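Local coordinates for protein gene product PA4716 (Pseudomonas aeruginosa, PDB 1U0K) that is of unknown function but probably acts as an isomerase, perhaps an epimerase, at residues P227-L232 with V260-D265. Numbering follows the deposited sequence.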
loop_
_atom_site.group_PDB
_atom_site.type_symbol
_atom_site.label_atom_id
_atom_site.label_comp_id
_atom_site.label_asym_id
_atom_site.label_seq_id
_atom_site.Cartn_x
_atom_site.Cartn_y
_atom_site.Cartn_z
ATOM N N PRO A 227 7.612 -16.087 17.616
ATOM C CA PRO A 227 7.701 -17.495 17.208
ATOM C C PRO A 227 9.069 -17.898 16.690
ATOM O O PRO A 227 9.541 -18.980 17.042
ATOM C CB PRO A 227 6.655 -17.593 16.100
ATOM C CG PRO A 227 5.624 -16.593 16.507
ATOM C CD PRO A 227 6.398 -15.448 17.074
ATOM N N VAL A 228 9.688 -17.059 15.869
ATOM C CA VAL A 228 11.001 -17.367 15.315
ATOM C C VAL A 228 12.022 -17.487 16.441
ATOM O O VAL A 228 12.804 -18.443 16.467
ATOM C CB VAL A 228 11.468 -16.311 14.267
ATOM C CG1 VAL A 228 12.958 -16.424 13.974
ATOM C CG2 VAL A 228 10.681 -16.470 12.968
ATOM N N ALA A 229 12.013 -16.528 17.361
ATOM C CA ALA A 229 12.941 -16.531 18.486
ATOM C C ALA A 229 12.765 -17.782 19.321
ATOM O O ALA A 229 13.754 -18.399 19.712
ATOM C CB ALA A 229 12.743 -15.298 19.353
ATOM N N ALA A 230 11.512 -18.151 19.588
ATOM C CA ALA A 230 11.197 -19.320 20.411
ATOM C C ALA A 230 11.636 -20.602 19.715
ATOM O O ALA A 230 12.084 -21.539 20.375
ATOM C CB ALA A 230 9.718 -19.378 20.723
ATOM N N TYR A 231 11.508 -20.627 18.391
ATOM C CA TYR A 231 11.916 -21.767 17.574
ATOM C C TYR A 231 13.421 -21.967 17.632
ATOM O O TYR A 231 13.896 -23.076 17.883
ATOM C CB TYR A 231 11.496 -21.559 16.113
ATOM C CG TYR A 231 11.902 -22.684 15.176
ATOM C CD1 TYR A 231 11.020 -23.712 14.875
ATOM C CD2 TYR A 231 13.156 -22.702 14.586
ATOM C CE1 TYR A 231 11.386 -24.744 14.026
ATOM C CE2 TYR A 231 13.537 -23.731 13.735
ATOM C CZ TYR A 231 12.648 -24.745 13.465
ATOM O OH TYR A 231 13.035 -25.761 12.611
ATOM N N LEU A 232 14.168 -20.895 17.383
ATOM C CA LEU A 232 15.625 -20.956 17.387
ATOM C C LEU A 232 16.144 -21.439 18.742
ATOM O O LEU A 232 17.038 -22.266 18.800
ATOM C CB LEU A 232 16.235 -19.602 17.008
ATOM C CG LEU A 232 15.981 -19.134 15.568
ATOM C CD1 LEU A 232 16.383 -17.689 15.384
ATOM C CD2 LEU A 232 16.723 -20.010 14.561
ATOM N N VAL A 260 15.158 -9.653 19.972
ATOM C CA VAL A 260 14.369 -10.739 20.538
ATOM C C VAL A 260 15.105 -11.394 21.702
ATOM O O VAL A 260 16.319 -11.304 21.800
ATOM C CB VAL A 260 14.021 -11.805 19.476
ATOM C CG1 VAL A 260 13.085 -11.219 18.421
ATOM C CG2 VAL A 260 15.283 -12.373 18.810
ATOM N N GLN A 261 14.345 -12.034 22.581
ATOM C CA GLN A 261 14.913 -12.806 23.684
ATOM C C GLN A 261 13.885 -13.776 24.244
ATOM O O GLN A 261 12.699 -13.461 24.325
ATOM C CB GLN A 261 15.422 -11.879 24.789
ATOM C CG GLN A 261 14.330 -11.076 25.467
ATOM C CD GLN A 261 14.876 -9.997 26.366
ATOM O OE1 GLN A 261 15.304 -10.276 27.488
ATOM N NE2 GLN A 261 14.856 -8.752 25.885
ATOM N N VAL A 262 14.343 -14.970 24.609
ATOM C CA VAL A 262 13.498 -15.968 25.248
ATOM C C VAL A 262 14.009 -16.147 26.678
ATOM O O VAL A 262 15.195 -16.375 26.885
ATOM C CB VAL A 262 13.550 -17.316 24.493
ATOM C CG1 VAL A 262 12.628 -18.344 25.147
ATOM C CG2 VAL A 262 13.190 -17.118 23.019
ATOM N N ALA A 263 13.117 -16.022 27.652
ATOM C CA ALA A 263 13.477 -16.145 29.063
ATOM C C ALA A 263 13.502 -17.617 29.479
ATOM O O ALA A 263 13.233 -18.507 28.667
ATOM C CB ALA A 263 12.490 -15.373 29.921
ATOM N N THR A 264 13.813 -17.865 30.749
ATOM C CA THR A 264 13.772 -19.221 31.300
ATOM C C THR A 264 12.320 -19.704 31.413
ATOM O O THR A 264 12.041 -20.899 31.293
ATOM C CB THR A 264 14.475 -19.273 32.678
ATOM O OG1 THR A 264 15.789 -18.702 32.581
ATOM C CG2 THR A 264 14.736 -20.714 33.109
ATOM N N ASP A 265 11.405 -18.756 31.607
ATOM C CA ASP A 265 9.975 -19.035 31.747
ATOM C C ASP A 265 9.391 -19.564 30.436
ATOM O O ASP A 265 8.376 -20.257 30.434
ATOM C CB ASP A 265 9.180 -17.768 32.138
ATOM C CG ASP A 265 9.998 -16.752 32.947
ATOM O OD1 ASP A 265 9.515 -15.606 33.093
ATOM O OD2 ASP A 265 11.116 -16.983 33.467
#
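The methyl of Ala229 lies between Val260 and Val262, which both point toward the helix from 260-262, and meets the branch point and both methyls of Val260 but only CG2 of Val262. Its CB presses on the branch point of Val260, 3.7 Å from that residue's CB, with CG2 of Val260 closer to it than CG1. Val262 reaches the helix by one branch alone: its CG2 sits 3.6 Å from the carbonyl O of Ala229. The same CG2 is 4.1 Å from Ala229 CB and also touches Ala230 CA. The first torsion of Val262 (chi1 -178°) turns CG1 anti to the backbone N and CG2 anti to the carbonyl carbon, which lays CG2 over the Ala229-Ala230 backbone. With alanines as the nearest helix residues, the axes of 227-232 and 260-262 approach to 7.9 Å and cross at -49°. Between the two valines, Gln261 points its side chain away from the helix, in keeping with the alternation of a beta strand, and touches Glu121. Other faces of helix 222-234 pack on strands 117-129 and 244-248: Ala230 on Ala127 and Phe129, and Val228 and Leu232 on Leu246, while Val260 rests on Phe244 of the adjoining antiparallel strand 244-248. The contact thus fastens one flank of the helix to the late strand 256-262 within the PhzF-family fold, away from the predicted active-site Glu48. No hydrogen bond or salt bridge crosses it; all four touching residues are buried, and van der Waals contact of methyls with each other and with the helix backbone probably accounts for this small interface of 153 Å².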